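Local coordinates for putative alpha/beta hydrolase FOLD protein (Candidatus Nitrososphaera gargensis, PDB 5A62) that is a putative hydrolase of the alpha/beta hydrolase fold, probably acting as a carboxylesterase, at residues A[38-51]-A[249-263]. Residues are numbered along the deposited sequence; the frame is centred on the assembly and turned at random.
Sequences IWDYEIQLLLKSGF and WVVIEKPKEMYDILM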
ATOM      1  N   ILE A  38     -13.045   1.486  21.727  1.00 10.66           N
ATOM      2  CA  ILE A  38     -14.271   1.746  20.990  1.00 11.20           C
ATOM      3  C   ILE A  38     -15.315   0.712  21.323  1.00 13.27           C
ATOM      4  O   ILE A  38     -16.474   0.936  21.025  1.00 14.30           O
ATOM      5  CB  ILE A  38     -13.979   1.793  19.466  1.00 12.85           C
ATOM      6  CG1 ILE A  38     -14.898   2.791  18.755  1.00 14.22           C
ATOM      7  CG2 ILE A  38     -14.036   0.431  18.805  1.00 11.84           C
ATOM      8  CD1 ILE A  38     -14.604   2.962  17.272  1.00 15.62           C
ATOM      9  N   TRP A  39     -14.927  -0.414  21.939  1.00 12.38           N
ATOM     10  CA  TRP A  39     -15.785  -1.601  22.142  1.00 13.53           C
ATOM     11  C   TRP A  39     -16.249  -1.752  23.575  1.00 16.13           C
ATOM     12  O   TRP A  39     -16.806  -2.794  23.972  1.00 15.35           O
ATOM     13  CB  TRP A  39     -15.073  -2.882  21.685  1.00 12.47           C
ATOM     14  CG  TRP A  39     -14.768  -3.027  20.244  1.00 12.58           C
ATOM     15  CD1 TRP A  39     -13.528  -3.349  19.652  1.00 11.71           C
ATOM     16  CD2 TRP A  39     -15.708  -3.056  19.150  1.00 12.58           C
ATOM     17  NE1 TRP A  39     -13.674  -3.450  18.316  1.00 12.83           N
ATOM     18  CE2 TRP A  39     -14.985  -3.341  17.973  1.00 12.91           C
ATOM     19  CE3 TRP A  39     -17.078  -2.885  19.044  1.00 14.65           C
ATOM     20  CZ2 TRP A  39     -15.576  -3.430  16.763  1.00 14.11           C
ATOM     21  CZ3 TRP A  39     -17.667  -3.000  17.848  1.00 15.45           C
ATOM     22  CH2 TRP A  39     -16.898  -3.245  16.675  1.00 15.60           C
ATOM     23  N   ASP A  40     -16.086  -0.737  24.402  1.00 17.08           N
ATOM     24  CA  ASP A  40     -16.372  -0.901  25.821  0.60 18.44           C
ATOM     25  C   ASP A  40     -17.762  -1.442  26.105  1.00 17.73           C
ATOM     26  O   ASP A  40     -17.956  -2.435  26.823  1.00 17.25           O
ATOM     27  CB  ASP A  40     -16.102   0.434  26.579  0.60 19.35           C
ATOM     28  CG  ASP A  40     -16.867   1.728  26.006  0.60 20.72           C
ATOM     29  OD1 ASP A  40     -17.595   1.725  24.965  0.60 20.99           O
ATOM     30  OD2 ASP A  40     -16.719   2.805  26.671  0.60 24.11           O
ATOM     31  N   TYR A  41     -18.743  -0.780  25.523  1.00 16.40           N
ATOM     32  CA  TYR A  41     -20.102  -1.164  25.691  1.00 16.17           C
ATOM     33  C   TYR A  41     -20.368  -2.559  25.177  1.00 15.95           C
ATOM     34  O   TYR A  41     -21.036  -3.376  25.815  1.00 16.95           O
ATOM     35  CB  TYR A  41     -21.047  -0.195  24.993  1.00 15.79           C
ATOM     36  CG  TYR A  41     -22.509  -0.581  25.039  1.00 19.03           C
ATOM     37  CD1 TYR A  41     -23.219  -0.488  26.220  1.00 23.24           C
ATOM     38  CD2 TYR A  41     -23.137  -1.119  23.931  1.00 21.58           C
ATOM     39  CE1 TYR A  41     -24.549  -0.882  26.286  1.00 25.35           C
ATOM     40  CE2 TYR A  41     -24.461  -1.498  23.986  1.00 26.44           C
ATOM     41  CZ  TYR A  41     -25.167  -1.337  25.163  1.00 28.15           C
ATOM     42  OH  TYR A  41     -26.495  -1.757  25.193  1.00 31.90           O
ATOM     43  N   GLU A  42     -19.866  -2.845  24.002  1.00 14.00           N
ATOM     44  CA  GLU A  42     -20.123  -4.108  23.378  1.00 13.09           C
ATOM     45  C   GLU A  42     -19.506  -5.262  24.172  1.00 14.95           C
ATOM     46  O   GLU A  42     -20.111  -6.331  24.228  1.00 14.34           O
ATOM     47  CB  GLU A  42     -19.530  -4.153  21.934  1.00 13.84           C
ATOM     48  CG  GLU A  42     -20.258  -3.285  20.960  1.00 14.82           C
ATOM     49  CD  GLU A  42     -19.939  -1.843  21.030  1.00 14.37           C
ATOM     50  OE1 GLU A  42     -19.093  -1.349  21.803  1.00 15.31           O
ATOM     51  OE2 GLU A  42     -20.565  -1.106  20.210  1.00 19.83           O
ATOM     52  N   ILE A  43     -18.315  -5.097  24.737  1.00 14.12           N
ATOM     53  CA  ILE A  43     -17.703  -6.161  25.524  1.00 14.44           C
ATOM     54  C   ILE A  43     -18.630  -6.478  26.710  1.00 16.13           C
ATOM     55  O   ILE A  43     -18.949  -7.661  26.911  1.00 16.44           O
ATOM     56  CB  ILE A  43     -16.302  -5.771  25.961  1.00 16.41           C
ATOM     57  CG1 ILE A  43     -15.362  -5.746  24.751  1.00 17.12           C
ATOM     58  CG2 ILE A  43     -15.809  -6.720  27.039  1.00 18.14           C
ATOM     59  CD1 ILE A  43     -14.029  -5.069  24.961  1.00 15.98           C
ATOM     60  N   GLN A  44     -19.090  -5.448  27.389  1.00 18.10           N
ATOM     61  CA  GLN A  44     -20.002  -5.666  28.534  1.00 19.90           C
ATOM     62  C   GLN A  44     -21.288  -6.297  28.097  1.00 19.62           C
ATOM     63  O   GLN A  44     -21.735  -7.252  28.734  1.00 18.94           O
ATOM     64  CB  GLN A  44     -20.261  -4.349  29.287  1.00 25.29           C
ATOM     65  CG  GLN A  44     -18.998  -3.847  29.995  1.00 28.12           C
ATOM     66  CD  GLN A  44     -18.198  -4.940  30.735  1.00 35.85           C
ATOM     67  OE1 GLN A  44     -16.980  -5.080  30.564  1.00 42.35           O
ATOM     68  NE2 GLN A  44     -18.895  -5.744  31.544  1.00 37.97           N
ATOM     69  N   LEU A  45     -21.889  -5.855  27.011  1.00 18.21           N
ATOM     70  CA  LEU A  45     -23.151  -6.416  26.556  1.00 17.65           C
ATOM     71  C   LEU A  45     -22.989  -7.881  26.178  1.00 18.73           C
ATOM     72  O   LEU A  45     -23.820  -8.731  26.503  1.00 20.25           O
ATOM     73  CB  LEU A  45     -23.692  -5.590  25.380  1.00 20.22           C
ATOM     74  CG  LEU A  45     -24.822  -6.195  24.584  1.00 23.44           C
ATOM     75  CD1 LEU A  45     -26.089  -6.145  25.402  1.00 25.81           C
ATOM     76  CD2 LEU A  45     -24.991  -5.447  23.267  1.00 24.53           C
ATOM     77  N   LEU A  46     -21.889  -8.230  25.512  1.00 14.88           N
ATOM     78  CA  LEU A  46     -21.733  -9.542  24.983  1.00 14.92           C
ATOM     79  C   LEU A  46     -21.368 -10.500  26.084  1.00 16.18           C
ATOM     80  O   LEU A  46     -21.774 -11.653  26.047  1.00 17.23           O
ATOM     81  CB  LEU A  46     -20.679  -9.517  23.830  1.00 13.30           C
ATOM     82  CG  LEU A  46     -21.231  -8.779  22.609  1.00 13.60           C
ATOM     83  CD1 LEU A  46     -20.089  -8.659  21.592  1.00 13.71           C
ATOM     84  CD2 LEU A  46     -22.411  -9.435  21.944  1.00 13.89           C
ATOM     85  N   LEU A  47     -20.597 -10.040  27.045  1.00 16.96           N
ATOM     86  CA  LEU A  47     -20.326 -10.876  28.240  1.00 19.66           C
ATOM     87  C   LEU A  47     -21.597 -11.170  29.001  1.00 21.23           C
ATOM     88  O   LEU A  47     -21.784 -12.330  29.438  1.00 21.69           O
ATOM     89  CB  LEU A  47     -19.379 -10.192  29.193  1.00 20.11           C
ATOM     90  CG  LEU A  47     -17.966 -10.091  28.754  1.00 20.78           C
ATOM     91  CD1 LEU A  47     -17.192  -9.168  29.691  1.00 23.40           C
ATOM     92  CD2 LEU A  47     -17.351 -11.477  28.587  1.00 21.16           C
ATOM     93  N   LYS A  48     -22.464 -10.176  29.158  1.00 22.19           N
ATOM     94  CA  LYS A  48     -23.746 -10.401  29.883  1.00 25.17           C
ATOM     95  C   LYS A  48     -24.646 -11.377  29.121  1.00 23.83           C
ATOM     96  O   LYS A  48     -25.489 -12.114  29.697  1.00 24.20           O
ATOM     97  CB  LYS A  48     -24.481  -9.083  30.101  1.00 28.49           C
ATOM     98  CG  LYS A  48     -23.735  -8.159  31.012  1.00 35.15           C
ATOM     99  CD  LYS A  48     -24.579  -7.032  31.572  1.00 40.69           C
ATOM    100  CE  LYS A  48     -23.694  -6.171  32.484  1.00 46.54           C
ATOM    101  NZ  LYS A  48     -24.378  -4.911  32.873  1.00 51.66           N
ATOM    102  N   SER A  49     -24.494 -11.457  27.806  1.00 21.87           N
ATOM    103  CA  SER A  49     -25.185 -12.404  27.026  1.00 25.11           C
ATOM    104  C   SER A  49     -24.542 -13.795  26.960  1.00 23.22           C
ATOM    105  O   SER A  49     -25.009 -14.605  26.189  1.00 28.37           O
ATOM    106  CB  SER A  49     -25.350 -11.863  25.614  1.00 27.58           C
ATOM    107  OG  SER A  49     -25.917 -10.565  25.648  1.00 30.44           O
ATOM    108  N   GLY A  50     -23.476 -14.042  27.730  1.00 21.80           N
ATOM    109  CA  GLY A  50     -22.831 -15.341  27.820  1.00 21.69           C
ATOM    110  C   GLY A  50     -21.732 -15.723  26.831  1.00 22.00           C
ATOM    111  O   GLY A  50     -21.257 -16.832  26.833  1.00 23.39           O
ATOM    112  N   PHE A  51     -21.277 -14.784  26.017  1.00 17.23           N
ATOM    113  CA  PHE A  51     -20.170 -15.035  25.121  1.00 15.55           C
ATOM    114  C   PHE A  51     -18.796 -14.804  25.718  1.00 14.11           C
ATOM    115  O   PHE A  51     -18.661 -14.101  26.717  1.00 16.37           O
ATOM    116  CB  PHE A  51     -20.349 -14.022  23.980  1.00 14.47           C
ATOM    117  CG  PHE A  51     -21.528 -14.296  23.154  1.00 14.77           C
ATOM    118  CD1 PHE A  51     -21.501 -15.323  22.249  1.00 15.28           C
ATOM    119  CD2 PHE A  51     -22.677 -13.504  23.235  1.00 15.57           C
ATOM    120  CE1 PHE A  51     -22.593 -15.589  21.430  1.00 16.96           C
ATOM    121  CE2 PHE A  51     -23.780 -13.790  22.420  1.00 15.84           C
ATOM    122  CZ  PHE A  51     -23.752 -14.845  21.558  1.00 16.95           C
ATOM    123  N   TRP A 249     -19.194   6.203  11.465  1.00 14.44           N
ATOM    124  CA  TRP A 249     -18.779   6.063  12.841  1.00 15.18           C
ATOM    125  C   TRP A 249     -19.893   5.678  13.813  1.00 16.05           C
ATOM    126  O   TRP A 249     -19.969   6.096  14.954  1.00 15.10           O
ATOM    127  CB  TRP A 249     -18.036   7.328  13.298  1.00 14.92           C
ATOM    128  CG  TRP A 249     -16.721   7.460  12.692  1.00 16.57           C
ATOM    129  CD1 TRP A 249     -16.380   8.265  11.623  1.00 17.66           C
ATOM    130  CD2 TRP A 249     -15.538   6.725  13.036  1.00 15.33           C
ATOM    131  NE1 TRP A 249     -15.062   8.085  11.313  1.00 19.30           N
ATOM    132  CE2 TRP A 249     -14.512   7.171  12.172  1.00 17.15           C
ATOM    133  CE3 TRP A 249     -15.219   5.784  14.039  1.00 15.39           C
ATOM    134  CZ2 TRP A 249     -13.214   6.670  12.244  1.00 18.00           C
ATOM    135  CZ3 TRP A 249     -13.940   5.286  14.087  1.00 17.39           C
ATOM    136  CH2 TRP A 249     -12.948   5.740  13.192  1.00 16.93           C
ATOM    137  N   VAL A 250     -20.752   4.786  13.356  1.00 16.93           N
ATOM    138  CA  VAL A 250     -21.890   4.321  14.131  1.00 15.92           C
ATOM    139  C   VAL A 250     -21.433   3.698  15.446  1.00 15.08           C
ATOM    140  O   VAL A 250     -22.164   3.703  16.426  1.00 15.75           O
ATOM    141  CB  VAL A 250     -22.769   3.316  13.301  1.00 16.77           C
ATOM    142  CG1 VAL A 250     -22.034   2.017  13.047  1.00 15.84           C
ATOM    143  CG2 VAL A 250     -24.113   3.070  13.973  1.00 17.25           C
ATOM    144  N   VAL A 251     -20.245   3.097  15.499  1.00 13.95           N
ATOM    145  CA  VAL A 251     -19.716   2.471  16.697  0.50 14.32           C
ATOM    146  C   VAL A 251     -19.396   3.516  17.790  1.00 13.49           C
ATOM    147  O   VAL A 251     -19.292   3.191  18.951  1.00 15.19           O
ATOM    148  CB  VAL A 251     -18.488   1.589  16.365  0.50 15.64           C
ATOM    149  CG1 VAL A 251     -17.396   2.383  15.690  0.50 15.79           C
ATOM    150  CG2 VAL A 251     -17.916   0.891  17.571  0.50 16.04           C
ATOM    151  N   ILE A 252     -19.225   4.761  17.414  1.00 12.78           N
ATOM    152  CA  ILE A 252     -19.059   5.826  18.400  1.00 12.66           C
ATOM    153  C   ILE A 252     -20.440   6.223  18.935  1.00 13.99           C
ATOM    154  O   ILE A 252     -20.559   6.420  20.150  1.00 15.05           O
ATOM    155  CB  ILE A 252     -18.405   7.055  17.747  1.00 13.33           C
ATOM    156  CG1 ILE A 252     -16.988   6.715  17.326  1.00 15.31           C
ATOM    157  CG2 ILE A 252     -18.458   8.303  18.635  1.00 14.47           C
ATOM    158  CD1 ILE A 252     -16.050   6.373  18.415  1.00 16.47           C
ATOM    159  N   GLU A 253     -21.439   6.363  18.058  1.00 13.93           N
ATOM    160  CA  GLU A 253     -22.758   6.820  18.492  1.00 15.26           C
ATOM    161  C   GLU A 253     -23.552   5.752  19.230  1.00 15.46           C
ATOM    162  O   GLU A 253     -24.382   6.082  20.068  1.00 16.68           O
ATOM    163  CB  GLU A 253     -23.541   7.289  17.316  1.00 17.98           C
ATOM    164  CG  GLU A 253     -22.903   8.556  16.761  1.00 22.59           C
ATOM    165  CD  GLU A 253     -23.849   9.365  15.886  1.00 31.25           C
ATOM    166  OE1 GLU A 253     -24.956   8.861  15.553  1.00 45.42           O
ATOM    167  OE2 GLU A 253     -23.515  10.504  15.522  1.00 30.05           O
ATOM    168  N   LYS A 254     -23.340   4.486  18.885  1.00 13.08           N
ATOM    169  CA  LYS A 254     -23.966   3.340  19.554  1.00 13.10           C
ATOM    170  C   LYS A 254     -25.484   3.453  19.604  1.00 13.71           C
ATOM    171  O   LYS A 254     -26.079   3.365  20.678  1.00 14.85           O
ATOM    172  CB  LYS A 254     -23.360   3.105  20.963  1.00 13.78           C
ATOM    173  CG  LYS A 254     -21.842   2.944  20.922  1.00 15.62           C
ATOM    174  CD  LYS A 254     -21.245   2.312  22.167  1.00 16.21           C
ATOM    175  CE  LYS A 254     -19.711   2.192  22.136  1.00 17.61           C
ATOM    176  NZ  LYS A 254     -19.214   1.433  21.020  1.00 16.99           N
ATOM    177  N   PRO A 255     -26.128   3.554  18.460  1.00 14.17           N
ATOM    178  CA  PRO A 255     -27.593   3.577  18.508  1.00 15.71           C
ATOM    179  C   PRO A 255     -28.163   2.285  18.939  1.00 14.80           C
ATOM    180  O   PRO A 255     -27.730   1.204  18.548  1.00 14.99           O
ATOM    181  CB  PRO A 255     -27.966   3.914  17.075  1.00 15.90           C
ATOM    182  CG  PRO A 255     -26.844   3.372  16.274  1.00 16.45           C
ATOM    183  CD  PRO A 255     -25.621   3.643  17.090  1.00 14.80           C
ATOM    184  N   LYS A 256     -29.245   2.347  19.722  1.00 15.88           N
ATOM    185  CA  LYS A 256     -29.827   1.130  20.259  1.00 17.13           C
ATOM    186  C   LYS A 256     -30.234   0.090  19.215  1.00 16.38           C
ATOM    187  O   LYS A 256     -30.049  -1.112  19.378  1.00 17.25           O
ATOM    188  CB  LYS A 256     -31.083   1.480  21.087  1.00 23.00           C
ATOM    189  CG  LYS A 256     -31.762   0.242  21.661  1.00 30.54           C
ATOM    190  CD  LYS A 256     -33.025   0.587  22.446  1.00 37.63           C
ATOM    191  CE  LYS A 256     -33.349  -0.491  23.475  1.00 40.32           C
ATOM    192  NZ  LYS A 256     -33.872  -1.737  22.853  1.00 44.17           N
ATOM    193  N   GLU A 257     -30.730   0.562  18.067  1.00 15.55           N
ATOM    194  CA  GLU A 257     -31.165  -0.348  17.044  1.00 16.03           C
ATOM    195  C   GLU A 257     -30.018  -1.254  16.561  1.00 15.63           C
ATOM    196  O   GLU A 257     -30.219  -2.378  16.200  1.00 15.36           O
ATOM    197  CB  GLU A 257     -31.756   0.374  15.828  1.00 16.13           C
ATOM    198  CG  GLU A 257     -32.451  -0.560  14.887  1.00 18.88           C
ATOM    199  CD  GLU A 257     -33.010   0.095  13.639  1.00 21.05           C
ATOM    200  OE1 GLU A 257     -32.668   1.258  13.374  1.00 22.55           O
ATOM    201  OE2 GLU A 257     -33.738  -0.661  12.928  1.00 23.07           O
ATOM    202  N   MET A 258     -28.782  -0.752  16.605  1.00 15.40           N
ATOM    203  CA  MET A 258     -27.686  -1.590  16.145  1.00 15.69           C
ATOM    204  C   MET A 258     -27.584  -2.842  17.002  1.00 15.19           C
ATOM    205  O   MET A 258     -27.245  -3.922  16.512  1.00 14.48           O
ATOM    206  CB  MET A 258     -26.362  -0.854  16.186  1.00 16.11           C
ATOM    207  CG  MET A 258     -25.153  -1.655  15.721  1.00 15.47           C
ATOM    208  SD  MET A 258     -23.750  -0.616  15.298  1.00 18.76           S
ATOM    209  CE  MET A 258     -23.335  -0.008  16.853  1.00 20.32           C
ATOM    210  N   TYR A 259     -27.867  -2.679  18.288  1.00 14.51           N
ATOM    211  CA  TYR A 259     -27.714  -3.835  19.197  1.00 15.03           C
ATOM    212  C   TYR A 259     -28.867  -4.804  19.119  1.00 14.96           C
ATOM    213  O   TYR A 259     -28.669  -5.980  19.297  1.00 14.63           O
ATOM    214  CB  TYR A 259     -27.370  -3.408  20.645  1.00 14.48           C
ATOM    215  CG  TYR A 259     -26.169  -2.493  20.609  1.00 15.76           C
ATOM    216  CD1 TYR A 259     -24.938  -3.007  20.347  1.00 17.08           C
ATOM    217  CD2 TYR A 259     -26.311  -1.112  20.688  1.00 16.74           C
ATOM    218  CE1 TYR A 259     -23.839  -2.178  20.225  1.00 17.32           C
ATOM    219  CE2 TYR A 259     -25.226  -0.279  20.582  1.00 16.48           C
ATOM    220  CZ  TYR A 259     -23.992  -0.814  20.321  1.00 18.40           C
ATOM    221  OH  TYR A 259     -22.868  -0.008  20.181  1.00 21.39           O
ATOM    222  N   ASP A 260     -30.049  -4.272  18.883  1.00 15.80           N
ATOM    223  CA  ASP A 260     -31.207  -5.101  18.628  1.00 17.07           C
ATOM    224  C   ASP A 260     -30.889  -5.970  17.431  1.00 15.75           C
ATOM    225  O   ASP A 260     -31.062  -7.166  17.479  1.00 16.80           O
ATOM    226  CB  ASP A 260     -32.416  -4.212  18.358  1.00 18.63           C
ATOM    227  CG  ASP A 260     -32.866  -3.414  19.603  1.00 23.70           C
ATOM    228  OD1 ASP A 260     -32.499  -3.744  20.748  1.00 28.27           O
ATOM    229  OD2 ASP A 260     -33.556  -2.421  19.358  1.00 30.87           O
ATOM    230  N   ILE A 261     -30.341  -5.375  16.369  1.00 15.09           N
ATOM    231  CA  ILE A 261     -30.001  -6.136  15.182  1.00 15.19           C
ATOM    232  C   ILE A 261     -28.878  -7.154  15.442  1.00 14.15           C
ATOM    233  O   ILE A 261     -28.988  -8.328  15.122  1.00 13.84           O
ATOM    234  CB  ILE A 261     -29.619  -5.198  14.040  1.00 15.78           C
ATOM    235  CG1 ILE A 261     -30.860  -4.408  13.589  1.00 16.73           C
ATOM    236  CG2 ILE A 261     -29.064  -5.982  12.870  1.00 17.78           C
ATOM    237  CD1 ILE A 261     -30.510  -3.241  12.720  1.00 18.08           C
ATOM    238  N   LEU A 262     -27.816  -6.680  16.075  1.00 14.26           N
ATOM    239  CA  LEU A 262     -26.693  -7.553  16.396  1.00 15.08           C
ATOM    240  C   LEU A 262     -27.115  -8.768  17.209  1.00 14.52           C
ATOM    241  O   LEU A 262     -26.698  -9.899  16.882  1.00 14.90           O
ATOM    242  CB  LEU A 262     -25.660  -6.725  17.154  1.00 15.82           C
ATOM    243  CG  LEU A 262     -24.409  -7.511  17.597  1.00 17.35           C
ATOM    244  CD1 LEU A 262     -23.627  -7.914  16.372  1.00 19.70           C
ATOM    245  CD2 LEU A 262     -23.526  -6.737  18.575  1.00 20.67           C
ATOM    246  N   MET A 263     -27.915  -8.543  18.263  1.00 15.19           N
ATOM    247  CA  MET A 263     -28.257  -9.696  19.104  1.00 16.74           C
ATOM    248  C   MET A 263     -29.181 -10.682  18.372  1.00 16.09           C
ATOM    249  O   MET A 263     -29.089 -11.901  18.545  1.00 18.75           O
ATOM    250  CB  MET A 263     -28.819  -9.248  20.461  1.00 18.40           C
ATOM    251  CG  MET A 263     -27.883  -8.349  21.240  1.00 19.17           C
ATOM    252  SD  MET A 263     -26.139  -8.876  21.361  1.00 23.72           S
ATOM    253  CE  MET A 263     -26.388 -10.422  22.206  1.00 23.27           C
TER
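Lys254 reaches across from the turn between helices 250-253 and 256-263 to grip the start of helix 40-48. Its CB points toward that helix, and the chain runs extended as far as CE, its CD lying 3.8 Å from Tyr41 CB. CE then passes Glu42 OE1, and a bend at the last torsion brings NZ among four oxygens. There NZ donates to Ile38 O at 2.8 Å, close to the line of the carbonyl bond, and to Val251 O of its own segment, in the plane of that carbonyl. Glu42 completes the grip as a salt bridge: both carboxylate oxygens present syn lone pairs to NZ, OE1 at 2.9 Å. In one of its two conformers Asp40 places OD1 nearby without touching NZ, a second negative charge that may further favour the charged lysine. Glu42 OE2 is also taken by Tyr259 OH at 2.6 Å, from 45° out of the carboxylate plane, so that two donors hold this buried oxygen.

In the alpha/beta hydrolase fold, this contact joins the helix that follows strand 25-29 to the C-terminal helix, the axes of 40-48 and 256-263 running at 39° on the same side of the central sheet; Leu46 and Phe51 also rest on Leu26 of that strand. Tyr41 and Tyr259 form a T-shaped stack, Tyr41 CE2 standing over the centre of the Tyr259 ring with the planes at 69°. Leu45 CD2 touches the same ring at CD1, 3.8 Å away. Near the far end of helix 40-48, Met263 folds back through two bends, laying SD against Leu46 CD2 at 3.8 Å and placing CE beside Ser49 and at the edge of Phe51. At the other end Ile38 CD1 meets the edge of Trp249, while its CG1 packs on Ile252 CD1.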